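Local coordinates for protein KLLA0E08119p (Kluyveromyces lactis, PDB 3VA7) that probably carboxylates urea to urea-1-carboxylate with ATP, hydrogencarbonate and biotin, as the urea carboxylase part of a longer bifunctional enzyme, at residues P327-E330 and D336-E339; H694-R699 and E948-E953; Y1013-T1018 and V1144-L1149. One frame throughout, in Å; residues are numbered along the deposited sequence.

Overall arrangement
Along the chain the three contacts follow one another in series, and none nests in or crosses another. Contact 1 closes the short turn, residues 334-336, between helices 326-333 and 337-345 in the biotin carboxylase region. Contact 2 then closes a loop of 248 residues, bringing the corner in strand 691-698 to the end of helix 937-949 and so joining the two halves of the carboxyltransferase. Contact 3 closes a loop of 125 residues, laying the linker after helix 1133-1142 against a loop beside the bound biotin group. Contacts 2 and 3 touch, their centres about 8 Å apart. The centre of contact 1 lies about 62 Å from that of contact 2, across the chain's centre.

Contact 1: residues P327-E330 and D336-E339; sequences PITE and DLVE
Glu330 turns its CG opposite its own carbonyl carbon (chi1 -66°) and runs extended from there, carrying its carboxylate off helix 326-333 to the first turn of helix 337-345; Leu337, with the same kind of first torsion, sends its side chain across that of Glu330. CG of Glu330 lies 3.8 Å from CG of Leu337, and at the far end of the leucine CD1 comes to 4.4 Å from CG2 of Thr329. The polar link is a single bond: Leu337 N donates to Glu330 OE2 at 2.8 Å. It is bent (141° at the hydrogen), and the amide approaches from above the carboxylate plane, 40° out of it. Asp336, the N-cap of the second helix, takes a second amide, Glu339 N donating to Asp336 OD2 at 3.1 Å. Both acids suit a helix start, where backbone N-H groups have no acceptor in a preceding turn. Their carboxylates come close, Glu330 OE2 standing 3.9 Å from Asp336 OD2, but Arg45 of helix 40-53 forms salt bridges with both oxygens, while Arg394 pairs with Glu330 OE1 and Arg52 with Asp336 OD1. An alanine in place of Glu330 would probably leave the Leu337 amide without its acceptor and Arg394 without this counter-charge. The chemistry is that of a short turn between two helices in the biotin carboxylase region, closed by a side chain of the first on the N terminus of the second: two acids meet its positive end, and the arginines, together with that end, are likely to keep both carboxylates ionised.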
loop_
_atom_site.group_PDB
_atom_site.type_symbol
_atom_site.label_atom_id
_atom_site.label_comp_id
_atom_site.label_asym_id
_atom_site.label_seq_id
_atom_site.Cartn_x
_atom_site.Cartn_y
_atom_site.Cartn_z
ATOM N N PRO A 327 33.736 -4.631 5.293
ATOM C CA PRO A 327 33.892 -3.763 4.099
ATOM C C PRO A 327 34.675 -2.477 4.280
ATOM O O PRO A 327 35.251 -2.011 3.311
ATOM C CB PRO A 327 32.459 -3.424 3.705
ATOM C CG PRO A 327 31.578 -4.573 4.292
ATOM C CD PRO A 327 32.316 -4.936 5.580
ATOM N N ILE A 328 34.783 -1.912 5.475
ATOM C CA ILE A 328 35.563 -0.660 5.541
ATOM C C ILE A 328 37.053 -0.900 5.257
ATOM O O ILE A 328 37.728 -0.115 4.528
ATOM C CB ILE A 328 35.333 0.155 6.822
ATOM C CG1 ILE A 328 35.709 -0.627 8.070
ATOM C CG2 ILE A 328 33.883 0.602 6.901
ATOM C CD1 ILE A 328 35.687 0.205 9.294
ATOM N N THR A 329 37.546 -2.022 5.799
ATOM C CA THR A 329 38.883 -2.535 5.518
ATOM C C THR A 329 39.096 -2.702 4.002
ATOM O O THR A 329 40.164 -2.317 3.443
ATOM C CB THR A 329 39.101 -3.879 6.295
ATOM O OG1 THR A 329 38.954 -3.637 7.706
ATOM C CG2 THR A 329 40.456 -4.444 6.057
ATOM N N GLU A 330 38.090 -3.254 3.331
ATOM C CA GLU A 330 38.178 -3.445 1.855
ATOM C C GLU A 330 38.268 -2.093 1.089
ATOM O O GLU A 330 38.841 -2.013 0.010
ATOM C CB GLU A 330 37.021 -4.306 1.318
ATOM C CG GLU A 330 37.042 -5.750 1.802
ATOM C CD GLU A 330 35.952 -6.641 1.187
ATOM O OE1 GLU A 330 34.995 -6.092 0.565
ATOM O OE2 GLU A 330 36.055 -7.902 1.305
ATOM N N ASP A 336 39.670 -7.761 -1.751
ATOM C CA ASP A 336 38.429 -8.432 -1.576
ATOM C C ASP A 336 38.747 -9.591 -0.595
ATOM O O ASP A 336 39.328 -10.621 -0.986
ATOM C CB ASP A 336 37.909 -8.898 -2.934
ATOM C CG ASP A 336 36.640 -9.744 -2.840
ATOM O OD1 ASP A 336 35.998 -9.913 -3.910
ATOM O OD2 ASP A 336 36.286 -10.268 -1.731
ATOM N N LEU A 337 38.343 -9.406 0.667
ATOM C CA LEU A 337 38.579 -10.387 1.738
ATOM C C LEU A 337 37.947 -11.780 1.513
ATOM O O LEU A 337 38.606 -12.785 1.714
ATOM C CB LEU A 337 38.142 -9.799 3.070
ATOM C CG LEU A 337 38.967 -8.579 3.502
ATOM C CD1 LEU A 337 38.432 -8.210 4.874
ATOM C CD2 LEU A 337 40.567 -8.823 3.527
ATOM N N VAL A 338 36.696 -11.847 1.075
ATOM C CA VAL A 338 36.102 -13.118 0.604
ATOM C C VAL A 338 36.974 -13.797 -0.445
ATOM O O VAL A 338 37.133 -14.998 -0.412
ATOM C CB VAL A 338 34.612 -12.966 0.138
ATOM C CG1 VAL A 338 34.082 -14.209 -0.656
ATOM C CG2 VAL A 338 33.701 -12.644 1.324
ATOM N N GLU A 339 37.536 -13.050 -1.386
ATOM C CA GLU A 339 38.358 -13.684 -2.445
ATOM C C GLU A 339 39.553 -14.380 -1.776
ATOM O O GLU A 339 39.795 -15.567 -2.011
ATOM C CB GLU A 339 38.890 -12.657 -3.448
ATOM C CG GLU A 339 39.803 -13.297 -4.521
ATOM C CD GLU A 339 40.373 -12.309 -5.535
ATOM O OE1 GLU A 339 41.246 -12.718 -6.339
ATOM O OE2 GLU A 339 39.980 -11.133 -5.510
#

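Contact 2: residues H694-R699 and E948-E953; sequences HYNSNR and ETIRSE
Tyr695 and Asn696 approach the other segment, the first at Thr949 and the second at Ile950. Just ahead of them, His694 folds back on its own chain: Asn696 N donates to His694 ND1 at 2.8 Å, in the plane of the imidazole, so ND1 serves as an acceptor and the ring, if neutral, probably carries its proton on NE2. The same ring brings CE1 over one face of the Tyr695 ring, toward its rim. Tyr695 places its CG between backbone N and carbonyl carbon (chi1 69°), which swings the phenol toward the end of helix 937-949. OH stays 3.8 Å from Thr949 O, too far for a direct bond, and a water lies between them. Both of its modelled links are unusually short, so their detail is doubtful. Asn696 then centres an inverse gamma turn, in which Ser697 N makes a weak bond to Tyr695 O at 3.0 Å. This turn is the corner of strand 691-698, in the A and B part of the carboxyltransferase; residues 948-953 belong to the C and D part, and the tip of the biotin carrier sits between the two. Tyr695 bonds to Met1201 through the backbone, and Asn696 OD1 accepts from the backbone N of Lys1202, the lysine of the Ala-Met-Lys signature that carries biotin in this family. An asparagine suits the spot because its amide both accepts and donates, ND2 bonding to Glu1199. Ile950 CD1, the end of its longer arm, approaches Asn696 ND2 at 4.3 Å, a loose van der Waals contact just where the chain leaves the helix. Ser697 OG closes the corner by donating to His694 O at 2.9 Å.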
loop_
_atom_site.group_PDB
_atom_site.type_symbol
_atom_site.label_atom_id
_atom_site.label_comp_id
_atom_site.label_asym_id
_atom_site.label_seq_id
_atom_site.Cartn_x
_atom_site.Cartn_y
_atom_site.Cartn_z
ATOM N N HIS A 694 -27.248 5.916 6.016
ATOM C CA HIS A 694 -27.263 4.475 6.378
ATOM C C HIS A 694 -25.966 4.059 7.086
ATOM O O HIS A 694 -24.887 4.633 6.839
ATOM C CB HIS A 694 -27.437 3.723 5.060
ATOM C CG HIS A 694 -27.483 2.223 5.159
ATOM N ND1 HIS A 694 -26.421 1.463 5.608
ATOM C CD2 HIS A 694 -28.438 1.341 4.764
ATOM C CE1 HIS A 694 -26.736 0.179 5.509
ATOM N NE2 HIS A 694 -27.947 0.081 4.990
ATOM N N TYR A 695 -26.050 3.066 7.966
ATOM C CA TYR A 695 -24.881 2.681 8.792
ATOM C C TYR A 695 -23.640 2.277 7.938
ATOM O O TYR A 695 -22.496 2.507 8.352
ATOM C CB TYR A 695 -25.244 1.572 9.825
ATOM C CG TYR A 695 -25.527 0.248 9.176
ATOM C CD1 TYR A 695 -24.491 -0.654 8.878
ATOM C CD2 TYR A 695 -26.810 -0.072 8.786
ATOM C CE1 TYR A 695 -24.774 -1.866 8.221
ATOM C CE2 TYR A 695 -27.110 -1.263 8.158
ATOM C CZ TYR A 695 -26.101 -2.169 7.878
ATOM O OH TYR A 695 -26.444 -3.360 7.256
ATOM N N ASN A 696 -23.888 1.648 6.779
ATOM C CA ASN A 696 -22.854 1.352 5.823
ATOM C C ASN A 696 -22.400 2.570 4.980
ATOM O O ASN A 696 -22.683 2.645 3.769
ATOM C CB ASN A 696 -23.295 0.180 4.924
ATOM C CG ASN A 696 -22.932 -1.194 5.538
ATOM O OD1 ASN A 696 -22.057 -1.283 6.434
ATOM N ND2 ASN A 696 -23.607 -2.264 5.070
ATOM N N SER A 697 -21.677 3.500 5.599
ATOM C CA SER A 697 -21.161 4.644 4.869
ATOM C C SER A 697 -19.719 4.800 5.230
ATOM O O SER A 697 -19.378 4.563 6.364
ATOM C CB SER A 697 -21.898 5.920 5.255
ATOM O OG SER A 697 -23.221 5.920 4.780
ATOM N N ASN A 698 -18.864 5.171 4.288
ATOM C CA ASN A 698 -17.443 5.419 4.589
ATOM C C ASN A 698 -16.829 6.186 3.425
ATOM O O ASN A 698 -17.569 6.689 2.573
ATOM C CB ASN A 698 -16.618 4.165 4.932
ATOM C CG ASN A 698 -16.520 3.173 3.783
ATOM O OD1 ASN A 698 -17.179 3.291 2.754
ATOM N ND2 ASN A 698 -15.695 2.164 3.966
ATOM N N ARG A 699 -15.503 6.265 3.368
ATOM C CA ARG A 699 -14.897 7.035 2.320
ATOM C C ARG A 699 -15.164 6.464 0.920
ATOM O O ARG A 699 -14.988 7.180 -0.087
ATOM C CB ARG A 699 -13.426 7.219 2.595
ATOM C CG ARG A 699 -13.146 8.104 3.827
ATOM C CD ARG A 699 -11.642 7.999 4.222
ATOM N NE ARG A 699 -10.785 8.174 3.043
ATOM C CZ ARG A 699 -10.271 9.331 2.610
ATOM N NH1 ARG A 699 -10.453 10.474 3.288
ATOM N NH2 ARG A 699 -9.504 9.323 1.512
ATOM N N GLU A 948 -25.442 -12.931 4.841
ATOM C CA GLU A 948 -25.657 -12.814 6.250
ATOM C C GLU A 948 -25.604 -11.370 6.739
ATOM O O GLU A 948 -26.039 -11.081 7.865
ATOM C CB GLU A 948 -24.921 -13.903 7.111
ATOM C CG GLU A 948 -23.478 -14.092 6.820
ATOM C CD GLU A 948 -22.816 -15.331 7.414
ATOM O OE1 GLU A 948 -21.731 -15.105 7.993
ATOM O OE2 GLU A 948 -23.275 -16.494 7.242
ATOM N N THR A 949 -25.172 -10.423 5.884
ATOM C CA THR A 949 -25.042 -9.054 6.389
ATOM C C THR A 949 -25.993 -8.078 5.763
ATOM O O THR A 949 -26.180 -6.998 6.314
ATOM C CB THR A 949 -23.652 -8.485 6.228
ATOM O OG1 THR A 949 -23.391 -8.359 4.827
ATOM C CG2 THR A 949 -22.623 -9.369 6.902
ATOM N N ILE A 950 -26.568 -8.423 4.611
ATOM C CA ILE A 950 -27.250 -7.391 3.796
ATOM C C ILE A 950 -28.567 -7.837 3.206
ATOM O O ILE A 950 -29.584 -7.202 3.454
ATOM C CB ILE A 950 -26.336 -6.846 2.640
ATOM C CG1 ILE A 950 -25.196 -6.020 3.217
ATOM C CG2 ILE A 950 -27.154 -6.068 1.571
ATOM C CD1 ILE A 950 -24.239 -5.382 2.123
ATOM N N ARG A 951 -28.514 -8.903 2.399
ATOM C CA ARG A 951 -29.669 -9.479 1.767
ATOM C C ARG A 951 -29.515 -10.996 1.701
ATOM O O ARG A 951 -28.632 -11.499 0.981
ATOM C CB ARG A 951 -29.810 -8.963 0.346
ATOM C CG ARG A 951 -31.138 -9.372 -0.265
ATOM C CD ARG A 951 -31.535 -8.424 -1.366
ATOM N NE ARG A 951 -32.778 -8.858 -1.999
ATOM C CZ ARG A 951 -33.531 -8.117 -2.806
ATOM N NH1 ARG A 951 -33.196 -6.863 -3.077
ATOM N NH2 ARG A 951 -34.639 -8.621 -3.330
ATOM N N SER A 952 -30.377 -11.734 2.399
ATOM C CA SER A 952 -30.197 -13.187 2.487
ATOM C C SER A 952 -30.914 -13.999 1.396
ATOM O O SER A 952 -30.599 -15.191 1.176
ATOM C CB SER A 952 -30.605 -13.683 3.874
ATOM O OG SER A 952 -32.024 -13.736 3.966
ATOM N N GLU A 953 -31.891 -13.363 0.739
ATOM C CA GLU A 953 -32.586 -13.980 -0.419
ATOM C C GLU A 953 -32.713 -13.017 -1.571
ATOM O O GLU A 953 -33.001 -11.815 -1.396
ATOM C CB GLU A 953 -33.967 -14.506 -0.032
ATOM C CG GLU A 953 -33.911 -15.564 1.086
ATOM C CD GLU A 953 -35.321 -16.054 1.484
ATOM O OE1 GLU A 953 -36.128 -15.268 2.101
ATOM O OE2 GLU A 953 -35.618 -17.238 1.172
HETATM O O HOH W 1 -24.852 -5.268 7.630
#

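Contact 3: residues Y1013-T1018 and V1144-L1149; sequences YNPSRT and VANAEL. With BTI (5-(hexahydro-2-oxo-1H-thieno[3,4-D]imidazol-6-yl)pentanal), chain B.
The flat amide end of Asn1014 comes up to the backbone carbonyl of Val1144, while behind it the Tyr1013 ring carries Arg1017 NH1 over the centre of one face, 3.7 Å above the plane. That NH1 also bonds to the backbone O of Tyr1044, a residue of the urea pocket. Tyr1013 CE1 in turn lies at the edge of the guanidinium, in its plane. Tyr946 meets the tyrosine ring edge-to-face, and Trp956 meets it with the planes about 45° apart. A cis peptide precedes Pro1015, whose CD rests 4.3 Å from Asn1146 CB; proline suits the spot because it accepts the cis bond and offers an aliphatic carbon to the asparagine. Beyond the bend, Ser1016 turns OG between its backbone N and carbonyl carbon (chi1 49°), placing that oxygen 3.6 Å from C4 of the biotin group, as part of its pocket in the carboxyltransferase. Residues 950 and 951 supply polar links to the linker: Arg951 NH2 bonds to Val1144 O, and Ile950 O accepts from Asn1146 ND2. The chemistry therefore implies a linker that packs on the pocket loop, with residues 950 and 951 bonded to it.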
loop_
_atom_site.group_PDB
_atom_site.type_symbol
_atom_site.label_atom_id
_atom_site.label_comp_id
_atom_site.label_asym_id
_atom_site.label_seq_id
_atom_site.Cartn_x
_atom_site.Cartn_y
_atom_site.Cartn_z
ATOM N N TYR A 1013 -25.777 -6.726 -8.452
ATOM C CA TYR A 1013 -26.486 -6.881 -7.201
ATOM C C TYR A 1013 -27.439 -5.702 -6.895
ATOM O O TYR A 1013 -27.247 -4.562 -7.372
ATOM C CB TYR A 1013 -25.484 -7.047 -6.059
ATOM C CG TYR A 1013 -24.881 -8.449 -5.844
ATOM C CD1 TYR A 1013 -24.590 -9.324 -6.931
ATOM C CD2 TYR A 1013 -24.552 -8.882 -4.552
ATOM C CE1 TYR A 1013 -24.029 -10.582 -6.717
ATOM C CE2 TYR A 1013 -23.958 -10.165 -4.325
ATOM C CZ TYR A 1013 -23.706 -10.984 -5.390
ATOM O OH TYR A 1013 -23.129 -12.195 -5.141
ATOM N N ASN A 1014 -28.485 -5.995 -6.117
ATOM C CA ASN A 1014 -29.410 -5.005 -5.646
ATOM C C ASN A 1014 -29.695 -5.215 -4.169
ATOM O O ASN A 1014 -30.531 -6.046 -3.810
ATOM C CB ASN A 1014 -30.681 -5.072 -6.490
ATOM C CG ASN A 1014 -31.870 -4.349 -5.849
ATOM O OD1 ASN A 1014 -33.024 -4.815 -5.961
ATOM N ND2 ASN A 1014 -31.611 -3.258 -5.145
ATOM N N PRO A 1015 -29.023 -4.461 -3.288
ATOM C CA PRO A 1015 -28.005 -3.442 -3.511
ATOM C C PRO A 1015 -26.655 -4.117 -3.617
ATOM O O PRO A 1015 -26.549 -5.320 -3.366
ATOM C CB PRO A 1015 -28.031 -2.621 -2.189
ATOM C CG PRO A 1015 -28.328 -3.579 -1.171
ATOM C CD PRO A 1015 -29.254 -4.651 -1.844
ATOM N N SER A 1016 -25.615 -3.346 -3.903
ATOM C CA SER A 1016 -24.287 -3.925 -4.041
ATOM C C SER A 1016 -23.696 -4.426 -2.722
ATOM O O SER A 1016 -24.093 -4.005 -1.655
ATOM C CB SER A 1016 -23.386 -2.916 -4.739
ATOM O OG SER A 1016 -23.492 -1.635 -4.123
ATOM N N ARG A 1017 -22.707 -5.309 -2.808
ATOM C CA ARG A 1017 -21.927 -5.791 -1.646
ATOM C C ARG A 1017 -21.118 -4.638 -1.142
ATOM O O ARG A 1017 -20.904 -3.686 -1.890
ATOM C CB ARG A 1017 -20.956 -6.882 -2.062
ATOM C CG ARG A 1017 -21.584 -8.150 -2.596
ATOM C CD ARG A 1017 -20.492 -9.204 -2.897
ATOM N NE ARG A 1017 -19.425 -8.671 -3.758
ATOM C CZ ARG A 1017 -19.513 -8.565 -5.089
ATOM N NH1 ARG A 1017 -20.600 -8.966 -5.782
ATOM N NH2 ARG A 1017 -18.501 -8.035 -5.741
ATOM N N THR A 1018 -20.625 -4.731 0.086
ATOM C CA THR A 1018 -19.686 -3.771 0.596
ATOM C C THR A 1018 -18.271 -4.323 0.586
ATOM O O THR A 1018 -17.293 -3.573 0.819
ATOM C CB THR A 1018 -19.968 -3.431 2.028
ATOM O OG1 THR A 1018 -20.021 -4.637 2.803
ATOM C CG2 THR A 1018 -21.296 -2.708 2.122
ATOM N N VAL A 1144 -37.353 -6.209 -6.912
ATOM C CA VAL A 1144 -38.029 -6.017 -5.615
ATOM C C VAL A 1144 -36.985 -5.388 -4.703
ATOM O O VAL A 1144 -35.952 -6.018 -4.454
ATOM C CB VAL A 1144 -38.592 -7.364 -4.962
ATOM C CG1 VAL A 1144 -39.178 -7.081 -3.584
ATOM C CG2 VAL A 1144 -39.648 -8.105 -5.848
ATOM N N ALA A 1145 -37.219 -4.150 -4.242
ATOM C CA ALA A 1145 -36.312 -3.490 -3.289
ATOM C C ALA A 1145 -36.090 -4.376 -2.064
ATOM O O ALA A 1145 -36.993 -5.085 -1.654
ATOM C CB ALA A 1145 -36.843 -2.126 -2.865
ATOM N N ASN A 1146 -34.883 -4.362 -1.506
ATOM C CA ASN A 1146 -34.586 -5.111 -0.284
ATOM C C ASN A 1146 -35.457 -4.584 0.878
ATOM O O ASN A 1146 -35.903 -3.434 0.842
ATOM C CB ASN A 1146 -33.083 -4.989 0.029
ATOM C CG ASN A 1146 -32.594 -5.996 1.075
ATOM O OD1 ASN A 1146 -33.182 -7.053 1.271
ATOM N ND2 ASN A 1146 -31.499 -5.657 1.743
ATOM N N ALA A 1147 -35.719 -5.429 1.878
ATOM C CA ALA A 1147 -36.517 -5.071 3.063
ATOM C C ALA A 1147 -35.902 -3.915 3.839
ATOM O O ALA A 1147 -34.676 -3.784 3.899
ATOM C CB ALA A 1147 -36.684 -6.270 3.987
ATOM N N GLU A 1148 -36.752 -3.078 4.433
ATOM C CA GLU A 1148 -36.287 -1.983 5.273
ATOM C C GLU A 1148 -35.575 -2.595 6.446
ATOM O O GLU A 1148 -36.047 -3.600 6.969
ATOM C CB GLU A 1148 -37.471 -1.148 5.783
ATOM C CG GLU A 1148 -38.240 -0.373 4.683
ATOM C CD GLU A 1148 -37.387 0.704 3.971
ATOM O OE1 GLU A 1148 -36.935 1.669 4.642
ATOM O OE2 GLU A 1148 -37.196 0.589 2.736
ATOM N N LEU A 1149 -34.445 -2.017 6.846
ATOM C CA LEU A 1149 -33.751 -2.437 8.064
ATOM C C LEU A 1149 -34.748 -2.472 9.243
ATOM O O LEU A 1149 -35.776 -1.772 9.212
ATOM C CB LEU A 1149 -32.584 -1.481 8.388
ATOM C CG LEU A 1149 -31.572 -0.932 7.352
ATOM C CD1 LEU A 1149 -30.805 0.258 7.933
ATOM C CD2 LEU A 1149 -30.593 -1.991 6.836
HETATM C C11 BTI B . -20.260 1.846 -0.228
HETATM O O11 BTI B . -20.755 0.676 -0.223
HETATM C C10 BTI B . -19.960 2.682 -1.508
HETATM C C9 BTI B . -20.253 1.863 -2.764
HETATM C C8 BTI B . -20.307 2.641 -4.072
HETATM C C7 BTI B . -21.071 1.946 -5.217
HETATM C C2 BTI B . -20.677 0.506 -5.474
HETATM S S1 BTI B . -18.968 0.321 -5.890
HETATM C C6 BTI B . -19.208 -1.198 -6.741
HETATM C C5 BTI B . -20.636 -1.238 -7.240
HETATM N N3 BTI B . -20.488 -0.846 -8.618
HETATM C C3 BTI B . -20.986 0.344 -8.825
HETATM O O3 BTI B . -21.026 0.917 -10.011
HETATM N N2 BTI B . -21.479 0.876 -7.726
HETATM C C4 BTI B . -21.455 -0.090 -6.635
#